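Local coordinates for phosphoenolpyruvate-protein phosphotransferase (Acinetobacter sp., PDB 3CI6), which probably transfers a phosphoryl group from phosphoenolpyruvate to a protein histidine in the phosphotransferase system, this chain being its GAF domain, at residues V42-Y48 with V131-K137; L118-V122 with L150-C154; P121-R125 with L157-A162. All blocks are in the same frame, centred on the assembly; numbering follows the deposited sequence.

Contact 1. Residues V42-Y48 with V131-K137; sequences VDVCSIY and VLVVQNK
Val44-Tyr48 and Val131-Asn136 run antiparallel as neighbouring strands, 4.7 Å apart at the closest approach of their axes, with Val44-Gln135, Ser46-Val133 and Tyr48-Val131 as hydrogen-bonded pairs and Cys45-Val134 and Ile47-Leu132 as non-hydrogen-bonded pairs between them. Ser46 and Val133 bond in both directions, and the bond from Val133 N to Ser46 O is nearly straight at 176°. Beyond the Val44-Gln135 pair, side-chain oxygens accept the backbone N-H groups. Asn136 OD1 accepts Asp43 N at 3.0 Å, the donor standing above the amide's carbonyl plane, and Asp43 OD2 accepts Lys137 N at 2.8 Å. Asp43 CG lies anti to its carbonyl carbon (chi1 -67°), which brings the carboxylate across to the neighbouring strand's end at Lys137; its plane is turned 53° from the Asn136 amide. On the face carrying Cys45, Cys45 SG rests 3.7 Å from Leu132 CD1 and also touches Val134 CG2. On the other face the Tyr48 ring crosses Val133, its CE1 3.9 Å from Val133 CG2, while Val131 O lies at the ring edge. A water there donates to Gln135 OE1 at 2.8 Å and joins it to Ser46 OG, which is also bonded to Ser62 OG; the water's bond to Tyr48 OH is weak. These are two central strands of the antiparallel GAF-domain sheet: strand 56-63 flanks 44-51, strand 116-124 flanks 127-136, and helices 25-40 and 144-167 cover the face of Cys45 and Leu132.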
# COMPACT_ATOMS: atom_id res chain seq x y z
N VAL B 42 12.20 10.71 13.48
CA VAL B 42 11.48 11.97 13.58
C VAL B 42 10.78 12.07 14.93
O VAL B 42 10.53 11.08 15.59
CB VAL B 42 10.50 12.17 12.41
CG1 VAL B 42 11.30 12.31 11.09
CG2 VAL B 42 9.50 11.04 12.32
N ASP B 43 10.51 13.29 15.34
CA ASP B 43 9.93 13.54 16.66
C ASP B 43 8.51 13.04 16.76
O ASP B 43 8.13 12.48 17.80
CB ASP B 43 9.95 15.03 16.98
CG ASP B 43 11.33 15.58 17.16
OD1 ASP B 43 12.19 14.85 17.72
OD2 ASP B 43 11.57 16.76 16.76
N VAL B 44 7.71 13.27 15.72
CA VAL B 44 6.31 12.93 15.72
C VAL B 44 5.84 12.34 14.42
O VAL B 44 6.18 12.85 13.36
CB VAL B 44 5.43 14.18 16.02
CG1 VAL B 44 3.93 13.86 15.90
CG2 VAL B 44 5.80 14.79 17.37
N CYS B 45 5.08 11.25 14.49
CA CYS B 45 4.33 10.76 13.35
C CYS B 45 2.92 10.45 13.82
O CYS B 45 2.75 9.69 14.76
CB CYS B 45 4.98 9.53 12.78
SG CYS B 45 4.05 8.86 11.34
N SER B 46 1.94 11.05 13.16
CA SER B 46 0.55 10.87 13.52
C SER B 46 -0.29 10.60 12.31
O SER B 46 0.05 11.02 11.20
CB SER B 46 0.01 12.13 14.17
OG SER B 46 0.80 12.60 15.23
N ILE B 47 -1.44 9.98 12.53
CA ILE B 47 -2.38 9.76 11.44
C ILE B 47 -3.76 10.24 11.86
O ILE B 47 -4.24 9.97 12.98
CB ILE B 47 -2.40 8.30 10.97
CG1 ILE B 47 -3.30 8.14 9.74
CG2 ILE B 47 -2.80 7.37 12.10
CD1 ILE B 47 -2.92 8.96 8.61
N TYR B 48 -4.33 11.06 11.00
CA TYR B 48 -5.67 11.60 11.17
C TYR B 48 -6.55 10.95 10.13
O TYR B 48 -6.26 11.01 8.91
CB TYR B 48 -5.64 13.15 10.96
CG TYR B 48 -4.84 13.90 11.96
CD1 TYR B 48 -3.49 14.04 11.77
CD2 TYR B 48 -5.41 14.47 13.11
CE1 TYR B 48 -2.69 14.71 12.67
CE2 TYR B 48 -4.59 15.12 14.01
CZ TYR B 48 -3.24 15.23 13.77
OH TYR B 48 -2.36 15.88 14.66
N VAL B 131 -4.94 11.76 6.54
CA VAL B 131 -3.69 12.47 6.33
C VAL B 131 -2.68 11.96 7.35
O VAL B 131 -2.95 11.90 8.52
CB VAL B 131 -3.87 13.99 6.49
CG1 VAL B 131 -2.49 14.67 6.36
CG2 VAL B 131 -4.89 14.53 5.48
N LEU B 132 -1.51 11.59 6.85
CA LEU B 132 -0.38 11.24 7.69
C LEU B 132 0.49 12.47 7.88
O LEU B 132 0.78 13.19 6.91
CB LEU B 132 0.41 10.13 7.03
CG LEU B 132 1.63 9.89 7.87
CD1 LEU B 132 1.42 8.73 8.68
CD2 LEU B 132 2.95 10.00 7.14
N VAL B 133 0.89 12.73 9.12
CA VAL B 133 1.69 13.90 9.44
C VAL B 133 2.98 13.49 10.13
O VAL B 133 2.95 12.74 11.11
CB VAL B 133 0.89 14.83 10.35
CG1 VAL B 133 1.77 15.95 10.83
CG2 VAL B 133 -0.39 15.34 9.63
N VAL B 134 4.11 13.97 9.64
CA VAL B 134 5.41 13.85 10.27
C VAL B 134 5.83 15.25 10.68
O VAL B 134 5.76 16.21 9.88
CB VAL B 134 6.41 13.18 9.31
CG1 VAL B 134 7.83 13.45 9.72
CG2 VAL B 134 6.13 11.68 9.18
N GLN B 135 6.20 15.43 11.93
CA GLN B 135 6.62 16.74 12.45
C GLN B 135 7.91 16.62 13.22
O GLN B 135 8.18 15.60 13.83
CB GLN B 135 5.57 17.34 13.37
CG GLN B 135 4.31 17.76 12.63
CD GLN B 135 3.24 18.21 13.60
OE1 GLN B 135 2.71 17.41 14.40
NE2 GLN B 135 2.95 19.51 13.59
N ASN B 136 8.70 17.69 13.20
CA ASN B 136 9.91 17.77 13.98
C ASN B 136 10.02 19.15 14.58
O ASN B 136 9.50 20.13 14.04
CB ASN B 136 11.11 17.47 13.11
CG ASN B 136 11.08 16.09 12.63
OD1 ASN B 136 11.56 15.19 13.33
ND2 ASN B 136 10.48 15.87 11.45
N LYS B 137 10.70 19.21 15.72
CA LYS B 137 10.84 20.48 16.42
C LYS B 137 11.56 21.54 15.57
O LYS B 137 11.07 22.67 15.41
CB LYS B 137 11.54 20.23 17.75
CG LYS B 137 10.65 19.53 18.73
CD LYS B 137 11.47 18.98 19.89
CE LYS B 137 10.61 18.19 20.83
NZ LYS B 137 11.39 17.89 22.07
O HOH W 1 0.97 15.20 14.41

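Contact 2. Residues L118-V122 with L150-C154; sequences LGVPV and LVTLC
In this GAF domain the C-terminal helix 144-167 lies against one face of the antiparallel sheet, and here its turn Leu150-Cys154 packs on Leu118-Val122 of strand 116-124. The two segments run in roughly the same direction, with 30° between their axes. These come to 8.3 Å at closest approach, somewhat nearer than the ten or so ångströms usual for a helix layered on a sheet, in keeping with the small side chains of Val120, Val122 and Cys154. Alternation along the strand selects the residues that meet the helix: Leu118 and Val120 direct their side chains at it, and Val122, whose side chain leaves the strand more obliquely, still brings both methyls to Cys154. At the Leu118 end the leucines reach toward each other tip to tip, Leu118 CD2 lying 3.6 Å from Leu150 CD1. Val120 stands in the middle and divides its two branches. Its CG2 touches Leu150 CB at 4.0 Å, whereas CG1, placed anti to the backbone N (chi1 -177°), meets Val151 CG2 and the sulfur of Cys154; the side chain crosses both Leu150 and Val151 at about a right angle. One helical turn after Leu150, Cys154 fills the angle between Val120 and Val122, and Cys154 N donates to Leu150 O in the regular helical pattern. Leu132 of the adjoining strand touches Leu150 and Cys154 as well, and Val36 and Met40 of helix 25-40 reach Leu150 from within the helical layer. Val151 also packs on Val16 of the second subunit, so this helix turn lies at the subunit interface as well. Cys154 SG touches both valines at van der Waals distance, 3.9 Å from Val120 CG1 and 3.8 Å from Val122 CG2, while Val122 CG1 comes to 3.5 Å from Cys154 O.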
# COMPACT_ATOMS: atom_id res chain seq x y z
N LEU B 118 5.50 17.54 7.35
CA LEU B 118 5.42 16.71 6.16
C LEU B 118 4.10 15.96 6.21
O LEU B 118 3.90 15.07 7.03
CB LEU B 118 6.60 15.75 6.11
CG LEU B 118 6.58 14.62 5.10
CD1 LEU B 118 6.27 15.07 3.69
CD2 LEU B 118 7.95 13.87 5.13
N GLY B 119 3.16 16.40 5.38
CA GLY B 119 1.79 15.82 5.37
C GLY B 119 1.57 15.08 4.06
O GLY B 119 1.93 15.61 2.99
N VAL B 120 1.00 13.87 4.16
CA VAL B 120 0.86 12.99 3.03
C VAL B 120 -0.60 12.52 2.99
O VAL B 120 -1.12 12.05 4.01
CB VAL B 120 1.81 11.78 3.14
CG1 VAL B 120 1.67 10.93 1.91
CG2 VAL B 120 3.24 12.25 3.32
N PRO B 121 -1.26 12.69 1.86
CA PRO B 121 -2.67 12.26 1.84
C PRO B 121 -2.79 10.75 1.72
O PRO B 121 -2.01 10.10 1.02
CB PRO B 121 -3.19 12.90 0.58
CG PRO B 121 -2.00 13.00 -0.29
CD PRO B 121 -0.84 13.25 0.58
N VAL B 122 -3.81 10.20 2.39
CA VAL B 122 -4.17 8.77 2.30
C VAL B 122 -5.38 8.78 1.38
O VAL B 122 -6.44 9.32 1.74
CB VAL B 122 -4.47 8.16 3.68
CG1 VAL B 122 -4.73 6.69 3.48
CG2 VAL B 122 -3.32 8.38 4.66
N LEU B 150 6.69 7.19 2.50
CA LEU B 150 5.42 7.50 3.14
C LEU B 150 4.26 7.31 2.19
O LEU B 150 3.20 6.85 2.61
CB LEU B 150 5.43 8.92 3.69
CG LEU B 150 6.43 9.17 4.81
CD1 LEU B 150 6.40 10.64 5.23
CD2 LEU B 150 6.20 8.24 6.00
N VAL B 151 4.41 7.74 0.93
CA VAL B 151 3.33 7.51 -0.05
C VAL B 151 2.97 6.02 -0.14
O VAL B 151 1.79 5.64 -0.18
CB VAL B 151 3.67 8.13 -1.42
CG1 VAL B 151 2.73 7.65 -2.54
CG2 VAL B 151 3.68 9.66 -1.31
N THR B 152 3.98 5.16 -0.18
CA THR B 152 3.74 3.73 -0.32
C THR B 152 3.03 3.16 0.90
O THR B 152 2.04 2.43 0.76
CB THR B 152 5.06 3.01 -0.63
OG1 THR B 152 5.65 3.57 -1.83
CG2 THR B 152 4.78 1.49 -0.79
N LEU B 153 3.47 3.53 2.11
CA LEU B 153 2.77 3.10 3.31
C LEU B 153 1.36 3.65 3.36
O LEU B 153 0.42 2.96 3.75
CB LEU B 153 3.54 3.53 4.56
CG LEU B 153 4.79 2.71 4.79
CD1 LEU B 153 5.71 3.44 5.81
CD2 LEU B 153 4.49 1.28 5.23
N CYS B 154 1.18 4.91 2.96
CA CYS B 154 -0.18 5.44 3.00
C CYS B 154 -1.10 4.66 2.03
O CYS B 154 -2.29 4.44 2.31
CB CYS B 154 -0.19 6.92 2.67
SG CYS B 154 0.37 7.96 4.01

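Contact 3. Residues P121-R125 with L157-A162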
# COMPACT_ATOMS: atom_id res chain seq x y z
N PRO B 121 -1.26 12.69 1.86
CA PRO B 121 -2.67 12.26 1.84
C PRO B 121 -2.79 10.75 1.72
O PRO B 121 -2.01 10.10 1.02
CB PRO B 121 -3.19 12.90 0.58
CG PRO B 121 -2.00 13.00 -0.29
CD PRO B 121 -0.84 13.25 0.58
N VAL B 122 -3.81 10.20 2.39
CA VAL B 122 -4.17 8.77 2.30
C VAL B 122 -5.38 8.78 1.38
O VAL B 122 -6.44 9.32 1.74
CB VAL B 122 -4.47 8.16 3.68
CG1 VAL B 122 -4.73 6.69 3.48
CG2 VAL B 122 -3.32 8.38 4.66
N MSE B 123 -5.19 8.23 0.18
CA MSE B 123 -6.18 8.25 -0.91
C MSE B 123 -6.60 6.84 -1.31
O MSE B 123 -5.73 6.01 -1.56
CB MSE B 123 -5.58 8.91 -2.14
CG MSE B 123 -5.02 10.31 -1.95
SE MSE B 123 -6.32 11.66 -1.46
CE MSE B 123 -7.46 11.42 -3.06
N TYR B 124 -7.90 6.59 -1.40
CA TYR B 124 -8.43 5.33 -1.90
C TYR B 124 -9.51 5.62 -2.93
O TYR B 124 -10.44 6.31 -2.65
CB TYR B 124 -9.06 4.50 -0.78
CG TYR B 124 -9.51 3.16 -1.23
CD1 TYR B 124 -8.62 2.09 -1.33
CD2 TYR B 124 -10.84 2.93 -1.56
CE1 TYR B 124 -9.04 0.86 -1.76
CE2 TYR B 124 -11.25 1.69 -2.00
CZ TYR B 124 -10.36 0.67 -2.06
OH TYR B 124 -10.83 -0.56 -2.49
N ARG B 125 -9.36 5.07 -4.12
CA ARG B 125 -10.36 5.24 -5.15
C ARG B 125 -10.77 6.70 -5.32
O ARG B 125 -11.98 7.03 -5.36
CB ARG B 125 -11.58 4.40 -4.85
CG ARG B 125 -12.45 4.28 -6.08
CD ARG B 125 -12.97 2.90 -6.40
NE ARG B 125 -12.01 1.83 -6.18
CZ ARG B 125 -12.36 0.59 -5.81
NH1 ARG B 125 -13.66 0.28 -5.68
NH2 ARG B 125 -11.42 -0.34 -5.60
N LEU B 157 -2.23 1.58 3.71
CA LEU B 157 -3.28 1.85 4.71
C LEU B 157 -4.57 2.26 4.06
O LEU B 157 -5.64 2.05 4.62
CB LEU B 157 -2.85 2.90 5.74
CG LEU B 157 -1.86 2.45 6.80
CD1 LEU B 157 -1.52 3.68 7.60
CD2 LEU B 157 -2.35 1.33 7.68
N SER B 158 -4.50 2.84 2.87
CA SER B 158 -5.75 3.34 2.26
C SER B 158 -6.80 2.25 2.12
O SER B 158 -7.99 2.48 2.39
CB SER B 158 -5.46 4.02 0.94
OG SER B 158 -5.19 3.10 -0.09
N GLY B 159 -6.39 1.03 1.72
CA GLY B 159 -7.32 -0.07 1.61
C GLY B 159 -7.71 -0.70 2.92
O GLY B 159 -8.83 -1.14 3.05
N VAL B 160 -6.80 -0.74 3.88
CA VAL B 160 -7.14 -1.16 5.23
C VAL B 160 -8.25 -0.25 5.77
O VAL B 160 -9.23 -0.71 6.37
CB VAL B 160 -5.92 -1.10 6.15
CG1 VAL B 160 -6.32 -1.51 7.54
CG2 VAL B 160 -4.78 -2.04 5.67
N ILE B 161 -8.10 1.06 5.57
CA ILE B 161 -9.09 2.03 6.04
C ILE B 161 -10.41 1.87 5.29
O ILE B 161 -11.50 1.78 5.89
CB ILE B 161 -8.55 3.44 5.93
CG1 ILE B 161 -7.36 3.65 6.85
CG2 ILE B 161 -9.64 4.47 6.27
CD1 ILE B 161 -6.47 4.86 6.42
N ALA B 162 -10.33 1.82 3.96
CA ALA B 162 -11.55 1.59 3.16
C ALA B 162 -12.30 0.30 3.59
O ALA B 162 -13.52 0.29 3.77
CB ALA B 162 -11.20 1.52 1.67
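Ala162 sets its methyl squarely over one face of the Tyr124 ring, a CH-pi contact in which Ala162 CB lies 3.6 Å from the ring centroid and only 12° off the ring normal. The same ring meets the preceding turn of the helix: Ser158 OG comes to its edge, 3.8 Å from Tyr124 CD1, and Gly159 CA approaches CD1 obliquely at 3.9 Å. With CG anti to the backbone N (chi1 -175°), Tyr124 extends from the strand to lie alongside the helix. Ser158 and Tyr124 have the nearest CA atoms of the two segments, 5.3 Å apart, and Ser158 CB packs 3.2 Å from Met123 O. The serine hydroxyl turns back into its own helix: set between its backbone N and carbonyl carbon, it hydrogen-bonds to Ala155 O. Nearer the centre of the sheet, Val122 CG1 sits on Ser158 CA at 3.7 Å and touches Ile161 CD1, the end of a side chain that starts off beside the strand but reaches it with its tip. In the next shell, Met129 of strand 127-136 packs on Val122, Tyr124 and Ile161, and Leu25 and Leu49, both lining the pocket of the bound 1-ethoxy-2-(2-ethoxyethoxy)ethane, touch Ile161. His163 of the second subunit meets the Tyr124 ring edge-to-face and packs on Ala162. The axes of the short segments 121-124 and 157-162 are 62° apart. The arrangement belongs to the helix-on-sheet layering of the GAF domain, here at the end of strand 116-124, where the layer borders the second subunit.

Overall arrangement
All three contacts belong to one GAF domain and share its antiparallel sheet. Contact 1 pairs strands 44-51 and 127-136 in the middle; contacts 2 and 3 lay helix 144-167 over the adjacent strand 116-124. The centres of contacts 1 and 2 are about 11 Å apart, those of contacts 2 and 3 about 10 Å, and those of contacts 1 and 3 about 18 Å. Along the chain, 42-48 comes first, then 118-125, 131-137 and finally the helix, so contact 1 interlocks with the others. Leu132 CB packs on Cys154 SG and Ile47 CD1 on Val122 CG2; contacts 2 and 3 also touch the second subunit, so the apolar layer runs from the sheet centre to the subunit interface.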